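Local coordinates for hypothetical protein VC1899 (Vibrio cholerae, PDB 1XMX) that is of unknown function but carries a Card1-like endonuclease domain of the PDDEXK clan and probably binds nucleic acid, at residues R29-I34 with I55-F60; E77-L82 with Y111-F116; D13-V18 with L148-A153. All blocks are in the same frame, centred on the assembly; numbering follows the deposited sequence.

Interaction 1 of 3, residues R29-I34 with I55-F60; sequences RHIIFI and ISTDFF
Ile-32 and Phe-60 meet on one side of two neighbouring parallel strands, 30-34 and 56-60, which with the intervening helix 40-52 form a beta-alpha-beta unit. CG2 of Ile-32 lies 3.8 Å from CB of Phe-60, the two side chains crossing obliquely. Farther along the same face Ile-34 runs side by side with Phe-60 and points the same way, CG1 against ring atom CD1 at 4.1 Å. The other face holds Ile-31, Phe-33, Thr-57 and Phe-59. Here CG1 of Ile-31, anti to its backbone N (chi1 177°), stands over the centre of the Phe-33 ring, while the methyl CG2 of Thr-57 approaches the edge of that ring at CE2. Helix 40-52 lies over this face: Leu-46 and Leu-50 reach Phe-33, the rings of Tyr-43 and Phe-59 meet, and Ser-47 is hydrogen-bonded to Thr-57 OG1.

Between the two faces runs a regular parallel ladder of five backbone hydrogen bonds, in which Ile-31 and Phe-33 each donate and accept while Ser-56, Asp-58 and Phe-60 supply the returning N-H groups. The bond from Phe-33 N to Asp-58 O is 2.8 Å long and nearly straight (166°), whereas that from Asp-58 N to Ile-31 O is longer and more bent (144°).

The polar edge lies on the Ile-32 face, where Ser-56 and Asp-58 stand beside His-30. Asp-58 CB lies 4.0 Å from Ile-32 CG1. Where strand 30-34 begins, Ser-56 N donates to Arg-29 O at 3.0 Å, and the methyl CG2 of Ile-55 lies 3.7 Å from that same oxygen, Arg-29 O.

Interaction 2 of 3, residues E77-L82 with Y111-F116; sequences ELAETL and YHWPIF
Ala-79 sets its methyl against two aromatic side chains, Tyr-111 and Trp-113, where helix 68-85 packs beside the turn that follows helix 98-110. That turn is a Schellman motif, with His-112 as its positive-phi residue, and it leads into strand 115-118 of the sheet. Ala-79 CB lies 3.4 Å from Tyr-111 CE2 and 3.7 Å from Trp-113 CZ3.

Both aromatic side chains hold CG anti to the carbonyl carbon, with chi1 near -77° in each. The indole six-membered ring extends to the helix backbone, its edge turned to Ala-79: CH2 comes within 3.3 Å of Ala-79 O, and the same CH2 meets CB of Leu-82 at 4.0 Å. Tyr-111 CB sits 3.5 Å above the plane of the Trp-113 ring, offset toward its rim, which packs the two residues against each other as well as against the helix.

Glu-80 starts away from the turn, but its chain is bent at chi2 (76°), and the carboxylate comes round to the phenol. The carboxylate and ring planes are 79° apart. The hydroxyl of Tyr-111 donates to Glu-80 OE1 at 2.8 Å, meeting this oxygen from above the carboxylate plane.

Interaction 3 of 3, residues D13-V18 with L148-A153; sequences DPVRLV and LTIFGA
Val-15 and Phe-151 open the apolar part of this contact: CG2 of Val-15 lies 3.6 Å from CE2 of Phe-151, the side chains crossing at about a right angle. They join the start of helix 15-22, which follows strand 4-9 of the N-terminal sheet, to the end of helix 144-150, just before strand 154-156 of the second mixed sheet. Ile-150 supplies the rest through both its branches. Its CG2 lies 4.0 Å from CD of Pro-14, the side chains sliding past each other in opposite directions. Chi1 (-70°) puts CG1 anti to the carbonyl carbon, and an anti chi2 carries CD1 on to CG2 of Val-18 at 4.1 Å. Ile-150 CG2 also stands 3.9 Å above the Phe-151 ring plane, toward the rim.

The polar approach is made by Asp-13, whose OD1 lies at the ring edge, 3.5 Å from CZ of Phe-151, with carboxylate and ring planes 72° apart. Its other oxygen, OD2, accepts a hydrogen bond from the backbone N of Leu-335, between helix 321-333 and strand 338-343 of that second part.

Backbone bonds fix the shape of 148-153: a Schellman motif ends the helix, Ala-153 N bonding to Leu-148 O at 3.0 Å and Gly-152 N to Thr-149 O, with Gly-152 at positive phi (89°).

Across the two segments the join therefore rests mainly on van der Waals contact of aliphatic groups with one another and of Val-15 with the Phe-151 ring, while the carboxylate would add a weak electrostatic attraction to the ring's C-H rim.

In the fold
From the N terminus, strand 4-9 leads into 13-18, the first half of interaction 3, whose partner 148-153 comes 130 residues later; interactions 1 and 2 both fall within that long loop. Interaction 1 closes first, through helix 40-52, pairing an outermost strand of the seven-stranded sheet with its neighbour. Interaction 2 then follows in series, bringing helix 68-85 onto the turn before strand 115-118. The two touch where Phe-60 and Ile-34 meet Leu-78 and Ile-32 meets Leu-82. On the other face of the sheet, Leu-17 packs on Phe-33, linking interactions 1 and 3. Interaction 3 ties helix 15-22, beside this sheet, to helix 144-150, which leads into strand 154-156 of the second mixed sheet.

Interaction 1 of 3, residues R29-I34 with I55-F60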
loop_
_atom_site.group_PDB
_atom_site.type_symbol
_atom_site.label_atom_id
_atom_site.label_comp_id
_atom_site.label_asym_id
_atom_site.label_seq_id
_atom_site.Cartn_x
_atom_site.Cartn_y
_atom_site.Cartn_z
ATOM N N ARG A 29 -16.478 -4.268 20.315
ATOM C CA ARG A 29 -16.065 -5.326 19.362
ATOM C C ARG A 29 -17.220 -5.698 18.441
ATOM O O ARG A 29 -17.347 -6.811 17.971
ATOM C CB ARG A 29 -15.439 -6.547 20.079
ATOM C CG ARG A 29 -16.337 -7.130 21.146
ATOM C CD ARG A 29 -15.708 -8.278 21.975
ATOM N NE ARG A 29 -16.603 -8.750 23.071
ATOM C CZ ARG A 29 -17.878 -9.138 22.898
ATOM N NH1 ARG A 29 -18.426 -9.091 21.678
ATOM N NH2 ARG A 29 -18.610 -9.584 23.937
ATOM N N HIS A 30 -18.082 -4.715 18.200
ATOM C CA HIS A 30 -19.218 -4.857 17.323
ATOM C C HIS A 30 -19.479 -3.519 16.646
ATOM O O HIS A 30 -19.283 -2.452 17.249
ATOM C CB HIS A 30 -20.471 -5.351 18.071
ATOM C CG HIS A 30 -21.603 -5.724 17.143
ATOM N ND1 HIS A 30 -22.690 -4.898 16.913
ATOM C CD2 HIS A 30 -21.797 -6.815 16.359
ATOM C CE1 HIS A 30 -23.518 -5.480 16.060
ATOM N NE2 HIS A 30 -22.990 -6.632 15.692
ATOM N N ILE A 31 -19.901 -3.587 15.377
ATOM C CA ILE A 31 -20.293 -2.405 14.626
ATOM C C ILE A 31 -21.453 -2.734 13.736
ATOM O O ILE A 31 -21.518 -3.811 13.122
ATOM C CB ILE A 31 -19.109 -1.811 13.785
ATOM C CG1 ILE A 31 -19.562 -0.596 12.934
ATOM C CG2 ILE A 31 -18.407 -2.935 12.922
ATOM C CD1 ILE A 31 -18.418 0.330 12.428
ATOM N N ILE A 32 -22.346 -1.764 13.611
ATOM C CA ILE A 32 -23.439 -1.850 12.649
ATOM C C ILE A 32 -23.152 -0.825 11.614
ATOM O O ILE A 32 -22.993 0.382 11.925
ATOM C CB ILE A 32 -24.816 -1.530 13.333
ATOM C CG1 ILE A 32 -25.069 -2.574 14.413
ATOM C CG2 ILE A 32 -25.998 -1.400 12.324
ATOM C CD1 ILE A 32 -26.174 -2.258 15.334
ATOM N N PHE A 33 -23.052 -1.313 10.377
ATOM C CA PHE A 33 -22.807 -0.427 9.244
ATOM C C PHE A 33 -24.178 -0.075 8.694
ATOM O O PHE A 33 -25.028 -0.929 8.605
ATOM C CB PHE A 33 -21.999 -1.149 8.175
ATOM C CG PHE A 33 -20.602 -1.485 8.582
ATOM C CD1 PHE A 33 -19.614 -0.506 8.591
ATOM C CD2 PHE A 33 -20.261 -2.781 8.894
ATOM C CE1 PHE A 33 -18.291 -0.829 8.933
ATOM C CE2 PHE A 33 -18.945 -3.102 9.247
ATOM C CZ PHE A 33 -17.972 -2.131 9.253
ATOM N N ILE A 34 -24.375 1.183 8.348
ATOM C CA ILE A 34 -25.588 1.658 7.698
ATOM C C ILE A 34 -25.233 1.874 6.212
ATOM O O ILE A 34 -24.183 2.411 5.920
ATOM C CB ILE A 34 -26.034 2.994 8.321
ATOM C CG1 ILE A 34 -26.651 2.750 9.696
ATOM C CG2 ILE A 34 -27.053 3.759 7.418
ATOM C CD1 ILE A 34 -26.593 3.964 10.591
ATOM N N ILE A 55 -14.207 -9.365 15.509
ATOM C CA ILE A 55 -15.104 -8.222 15.656
ATOM C C ILE A 55 -16.338 -8.524 14.836
ATOM O O ILE A 55 -16.268 -8.780 13.618
ATOM C CB ILE A 55 -14.412 -6.933 15.221
ATOM C CG1 ILE A 55 -13.309 -6.610 16.215
ATOM C CG2 ILE A 55 -15.405 -5.721 15.069
ATOM C CD1 ILE A 55 -12.154 -5.937 15.549
ATOM N N SER A 56 -17.480 -8.495 15.497
ATOM C CA SER A 56 -18.736 -8.731 14.789
ATOM C C SER A 56 -19.379 -7.518 14.095
ATOM O O SER A 56 -19.119 -6.367 14.455
ATOM C CB SER A 56 -19.738 -9.484 15.690
ATOM O OG SER A 56 -20.109 -8.690 16.767
ATOM N N THR A 57 -20.235 -7.804 13.106
ATOM C CA THR A 57 -20.743 -6.783 12.179
ATOM C C THR A 57 -22.229 -7.042 11.851
ATOM O O THR A 57 -22.679 -8.178 11.875
ATOM C CB THR A 57 -19.899 -6.749 10.850
ATOM O OG1 THR A 57 -20.004 -8.002 10.165
ATOM C CG2 THR A 57 -18.405 -6.556 11.113
ATOM N N ASP A 58 -22.984 -5.977 11.556
ATOM C CA ASP A 58 -24.314 -6.097 11.025
ATOM C C ASP A 58 -24.471 -4.991 10.033
ATOM O O ASP A 58 -23.733 -4.012 10.074
ATOM C CB ASP A 58 -25.355 -5.886 12.132
ATOM C CG ASP A 58 -25.356 -7.016 13.164
ATOM O OD1 ASP A 58 -25.106 -8.179 12.749
ATOM O OD2 ASP A 58 -25.605 -6.748 14.390
ATOM N N PHE A 59 -25.450 -5.152 9.153
ATOM C CA PHE A 59 -25.707 -4.250 8.083
ATOM C C PHE A 59 -27.143 -3.821 8.266
ATOM O O PHE A 59 -28.037 -4.646 8.328
ATOM C CB PHE A 59 -25.541 -4.948 6.702
ATOM C CG PHE A 59 -25.666 -4.002 5.522
ATOM C CD1 PHE A 59 -25.065 -2.730 5.552
ATOM C CD2 PHE A 59 -26.295 -4.395 4.346
ATOM C CE1 PHE A 59 -25.129 -1.857 4.437
ATOM C CE2 PHE A 59 -26.347 -3.538 3.245
ATOM C CZ PHE A 59 -25.777 -2.259 3.287
ATOM N N PHE A 60 -27.357 -2.520 8.367
ATOM C CA PHE A 60 -28.695 -1.976 8.492
ATOM C C PHE A 60 -28.912 -1.121 7.247
ATOM O O PHE A 60 -28.177 -0.160 6.993
ATOM C CB PHE A 60 -28.834 -1.159 9.780
ATOM C CG PHE A 60 -30.153 -0.416 9.884
ATOM C CD1 PHE A 60 -30.288 0.885 9.397
ATOM C CD2 PHE A 60 -31.256 -1.024 10.467
ATOM C CE1 PHE A 60 -31.518 1.544 9.470
ATOM C CE2 PHE A 60 -32.497 -0.342 10.583
ATOM C CZ PHE A 60 -32.604 0.935 10.063
#

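Interaction 2 of 3, residues E77-L82 with Y111-F116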
loop_
_atom_site.group_PDB
_atom_site.type_symbol
_atom_site.label_atom_id
_atom_site.label_comp_id
_atom_site.label_asym_id
_atom_site.label_seq_id
_atom_site.Cartn_x
_atom_site.Cartn_y
_atom_site.Cartn_z
ATOM N N GLU A 77 -35.657 4.442 14.036
ATOM C CA GLU A 77 -36.079 3.075 14.348
ATOM C C GLU A 77 -34.927 2.207 14.871
ATOM O O GLU A 77 -35.061 1.524 15.855
ATOM C CB GLU A 77 -36.698 2.404 13.112
ATOM C CG GLU A 77 -38.176 2.635 13.010
ATOM C CD GLU A 77 -38.845 1.861 11.859
ATOM O OE1 GLU A 77 -38.575 0.622 11.751
ATOM O OE2 GLU A 77 -39.661 2.500 11.094
ATOM N N LEU A 78 -33.810 2.219 14.161
ATOM C CA LEU A 78 -32.598 1.596 14.643
ATOM C C LEU A 78 -32.192 2.145 16.018
ATOM O O LEU A 78 -31.907 1.358 16.941
ATOM C CB LEU A 78 -31.449 1.803 13.647
ATOM C CG LEU A 78 -30.094 1.286 14.152
ATOM C CD1 LEU A 78 -30.203 -0.226 14.246
ATOM C CD2 LEU A 78 -28.973 1.696 13.180
ATOM N N ALA A 79 -32.180 3.473 16.182
ATOM C CA ALA A 79 -31.666 4.056 17.409
ATOM C C ALA A 79 -32.528 3.586 18.594
ATOM O O ALA A 79 -32.011 3.299 19.687
ATOM C CB ALA A 79 -31.655 5.579 17.316
ATOM N N GLU A 80 -33.840 3.494 18.359
ATOM C CA GLU A 80 -34.795 3.259 19.430
ATOM C C GLU A 80 -34.633 1.786 19.893
ATOM O O GLU A 80 -34.630 1.497 21.064
ATOM C CB GLU A 80 -36.218 3.625 18.954
ATOM C CG GLU A 80 -37.251 3.904 20.029
ATOM C CD GLU A 80 -37.157 5.299 20.767
ATOM O OE1 GLU A 80 -36.256 5.512 21.626
ATOM O OE2 GLU A 80 -38.057 6.157 20.551
ATOM N N THR A 81 -34.438 0.871 18.958
ATOM C CA THR A 81 -34.118 -0.504 19.286
ATOM C C THR A 81 -32.784 -0.587 20.066
ATOM O O THR A 81 -32.638 -1.396 20.972
ATOM C CB THR A 81 -33.975 -1.371 17.988
ATOM O OG1 THR A 81 -35.129 -1.227 17.149
ATOM C CG2 THR A 81 -33.803 -2.834 18.333
ATOM N N LEU A 82 -31.802 0.235 19.706
ATOM C CA LEU A 82 -30.522 0.166 20.382
ATOM C C LEU A 82 -30.693 0.737 21.772
ATOM O O LEU A 82 -30.197 0.184 22.725
ATOM C CB LEU A 82 -29.457 0.986 19.650
ATOM C CG LEU A 82 -29.066 0.444 18.280
ATOM C CD1 LEU A 82 -28.022 1.373 17.632
ATOM C CD2 LEU A 82 -28.610 -1.060 18.406
ATOM N N TYR A 111 -29.948 11.209 21.130
ATOM C CA TYR A 111 -29.777 10.159 22.116
ATOM C C TYR A 111 -28.556 10.381 23.017
ATOM O O TYR A 111 -28.269 9.557 23.882
ATOM C CB TYR A 111 -29.654 8.815 21.385
ATOM C CG TYR A 111 -30.996 8.289 20.909
ATOM C CD1 TYR A 111 -31.791 7.534 21.759
ATOM C CD2 TYR A 111 -31.488 8.593 19.630
ATOM C CE1 TYR A 111 -33.024 7.059 21.361
ATOM C CE2 TYR A 111 -32.727 8.128 19.225
ATOM C CZ TYR A 111 -33.487 7.350 20.115
ATOM O OH TYR A 111 -34.721 6.870 19.773
ATOM N N HIS A 112 -27.813 11.464 22.817
ATOM C CA HIS A 112 -26.627 11.706 23.649
ATOM C C HIS A 112 -25.533 10.645 23.499
ATOM O O HIS A 112 -24.745 10.426 24.420
ATOM C CB HIS A 112 -27.020 11.818 25.125
ATOM C CG HIS A 112 -27.965 12.937 25.386
ATOM N ND1 HIS A 112 -27.900 14.121 24.683
ATOM C CD2 HIS A 112 -29.032 13.042 26.214
ATOM C CE1 HIS A 112 -28.878 14.921 25.084
ATOM N NE2 HIS A 112 -29.577 14.290 26.014
ATOM N N TRP A 113 -25.476 9.994 22.342
ATOM C CA TRP A 113 -24.458 9.012 22.127
ATOM C C TRP A 113 -23.246 9.744 21.602
ATOM O O TRP A 113 -23.399 10.710 20.890
ATOM C CB TRP A 113 -24.935 7.966 21.131
ATOM C CG TRP A 113 -25.906 7.017 21.750
ATOM C CD1 TRP A 113 -25.938 6.586 23.080
ATOM C CD2 TRP A 113 -27.016 6.381 21.103
ATOM N NE1 TRP A 113 -27.003 5.718 23.262
ATOM C CE2 TRP A 113 -27.655 5.563 22.057
ATOM C CE3 TRP A 113 -27.511 6.397 19.798
ATOM C CZ2 TRP A 113 -28.753 4.789 21.740
ATOM C CZ3 TRP A 113 -28.635 5.634 19.504
ATOM C CH2 TRP A 113 -29.233 4.851 20.468
ATOM N N PRO A 114 -22.044 9.353 22.052
ATOM C CA PRO A 114 -20.806 10.003 21.606
ATOM C C PRO A 114 -20.586 9.862 20.127
ATOM O O PRO A 114 -20.981 8.848 19.496
ATOM C CB PRO A 114 -19.681 9.310 22.408
ATOM C CG PRO A 114 -20.369 8.547 23.540
ATOM C CD PRO A 114 -21.828 8.324 23.094
ATOM N N ILE A 115 -19.946 10.885 19.566
ATOM C CA ILE A 115 -19.734 10.943 18.116
ATOM C C ILE A 115 -18.298 11.361 17.851
ATOM O O ILE A 115 -17.833 12.341 18.431
ATOM C CB ILE A 115 -20.691 11.986 17.414
ATOM C CG1 ILE A 115 -22.188 11.626 17.627
ATOM C CG2 ILE A 115 -20.389 12.009 15.912
ATOM C CD1 ILE A 115 -23.150 12.813 17.468
ATOM N N PHE A 116 -17.599 10.640 16.985
ATOM C CA PHE A 116 -16.221 10.975 16.678
ATOM C C PHE A 116 -15.985 10.854 15.192
ATOM O O PHE A 116 -16.783 10.210 14.484
ATOM C CB PHE A 116 -15.256 10.054 17.437
ATOM C CG PHE A 116 -15.273 8.613 16.951
ATOM C CD1 PHE A 116 -14.543 8.229 15.816
ATOM C CD2 PHE A 116 -16.007 7.651 17.610
ATOM C CE1 PHE A 116 -14.520 6.927 15.361
ATOM C CE2 PHE A 116 -15.987 6.327 17.164
ATOM C CZ PHE A 116 -15.219 5.952 16.051
#

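Interaction 3 of 3, residues D13-V18 with L148-A153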
loop_
_atom_site.group_PDB
_atom_site.type_symbol
_atom_site.label_atom_id
_atom_site.label_comp_id
_atom_site.label_asym_id
_atom_site.label_seq_id
_atom_site.Cartn_x
_atom_site.Cartn_y
_atom_site.Cartn_z
ATOM N N ASP A 13 -14.899 4.771 0.319
ATOM C CA ASP A 13 -13.623 4.623 1.031
ATOM C C ASP A 13 -13.809 4.484 2.550
ATOM O O ASP A 13 -13.682 5.460 3.255
ATOM C CB ASP A 13 -12.726 5.822 0.668
ATOM C CG ASP A 13 -11.405 5.762 1.301
ATOM O OD1 ASP A 13 -11.150 4.963 2.241
ATOM O OD2 ASP A 13 -10.581 6.536 0.880
ATOM N N PRO A 14 -14.167 3.282 3.046
ATOM C CA PRO A 14 -14.573 3.111 4.434
ATOM C C PRO A 14 -13.504 2.624 5.385
ATOM O O PRO A 14 -13.833 2.095 6.429
ATOM C CB PRO A 14 -15.636 2.036 4.328
ATOM C CG PRO A 14 -15.166 1.175 3.163
ATOM C CD PRO A 14 -14.288 2.015 2.304
ATOM N N VAL A 15 -12.242 2.828 5.068
ATOM C CA VAL A 15 -11.174 2.371 5.937
ATOM C C VAL A 15 -11.223 2.914 7.371
ATOM O O VAL A 15 -10.838 2.247 8.301
ATOM C CB VAL A 15 -9.812 2.782 5.346
ATOM C CG1 VAL A 15 -8.679 2.415 6.317
ATOM C CG2 VAL A 15 -9.593 2.064 4.016
ATOM N N ARG A 16 -11.661 4.144 7.531
ATOM C CA ARG A 16 -11.668 4.784 8.832
ATOM C C ARG A 16 -12.838 4.273 9.707
ATOM O O ARG A 16 -12.930 4.648 10.861
ATOM C CB ARG A 16 -11.701 6.323 8.668
ATOM C CG ARG A 16 -10.348 6.913 8.264
ATOM C CD ARG A 16 -10.565 8.362 7.929
ATOM N NE ARG A 16 -11.433 8.496 6.754
ATOM C CZ ARG A 16 -12.288 9.486 6.579
ATOM N NH1 ARG A 16 -12.391 10.436 7.501
ATOM N NH2 ARG A 16 -13.053 9.504 5.501
ATOM N N LEU A 17 -13.695 3.410 9.168
ATOM C CA LEU A 17 -14.693 2.655 9.986
ATOM C C LEU A 17 -14.107 1.383 10.564
ATOM O O LEU A 17 -14.628 0.842 11.534
ATOM C CB LEU A 17 -15.910 2.287 9.152
ATOM C CG LEU A 17 -16.688 3.434 8.538
ATOM C CD1 LEU A 17 -17.922 2.909 7.761
ATOM C CD2 LEU A 17 -17.096 4.473 9.620
ATOM N N VAL A 18 -12.991 0.924 9.994
ATOM C CA VAL A 18 -12.359 -0.285 10.454
ATOM C C VAL A 18 -11.220 0.031 11.439
ATOM O O VAL A 18 -11.066 -0.656 12.457
ATOM C CB VAL A 18 -11.741 -1.042 9.208
ATOM C CG1 VAL A 18 -10.806 -2.141 9.603
ATOM C CG2 VAL A 18 -12.829 -1.622 8.371
ATOM N N LEU A 148 -6.404 -4.427 0.674
ATOM C CA LEU A 148 -6.860 -4.884 -0.621
ATOM C C LEU A 148 -8.269 -5.442 -0.553
ATOM O O LEU A 148 -9.086 -5.151 -1.449
ATOM C CB LEU A 148 -5.893 -5.873 -1.269
ATOM C CG LEU A 148 -4.472 -5.315 -1.481
ATOM C CD1 LEU A 148 -3.508 -6.394 -1.914
ATOM C CD2 LEU A 148 -4.454 -4.187 -2.482
ATOM N N THR A 149 -8.565 -6.239 0.477
ATOM C CA THR A 149 -9.889 -6.803 0.618
ATOM C C THR A 149 -10.921 -5.671 0.660
ATOM O O THR A 149 -11.924 -5.676 -0.062
ATOM C CB THR A 149 -9.993 -7.617 1.898
ATOM O OG1 THR A 149 -9.053 -8.673 1.807
ATOM C CG2 THR A 149 -11.422 -8.178 2.103
ATOM N N ILE A 150 -10.672 -4.703 1.510
ATOM C CA ILE A 150 -11.603 -3.597 1.641
ATOM C C ILE A 150 -11.942 -2.995 0.292
ATOM O O ILE A 150 -13.110 -2.655 0.059
ATOM C CB ILE A 150 -11.093 -2.509 2.590
ATOM C CG1 ILE A 150 -11.120 -3.050 4.029
ATOM C CG2 ILE A 150 -11.953 -1.214 2.429
ATOM C CD1 ILE A 150 -10.502 -2.099 5.062
ATOM N N PHE A 151 -10.935 -2.852 -0.581
ATOM C CA PHE A 151 -11.158 -2.210 -1.875
ATOM C C PHE A 151 -11.460 -3.133 -3.058
ATOM O O PHE A 151 -11.388 -2.723 -4.219
ATOM C CB PHE A 151 -10.033 -1.236 -2.193
ATOM C CG PHE A 151 -10.103 0.026 -1.371
ATOM C CD1 PHE A 151 -10.908 1.079 -1.763
ATOM C CD2 PHE A 151 -9.363 0.163 -0.213
ATOM C CE1 PHE A 151 -10.987 2.216 -1.016
ATOM C CE2 PHE A 151 -9.436 1.309 0.522
ATOM C CZ PHE A 151 -10.242 2.340 0.124
ATOM N N GLY A 152 -11.798 -4.377 -2.755
ATOM C CA GLY A 152 -12.367 -5.272 -3.763
ATOM C C GLY A 152 -11.382 -6.084 -4.567
ATOM O O GLY A 152 -11.738 -6.616 -5.636
ATOM N N ALA A 153 -10.177 -6.217 -4.024
ATOM C CA ALA A 153 -9.050 -6.831 -4.683
ATOM C C ALA A 153 -8.549 -7.904 -3.732
ATOM O O ALA A 153 -9.023 -8.019 -2.598
ATOM C CB ALA A 153 -7.952 -5.791 -4.943
#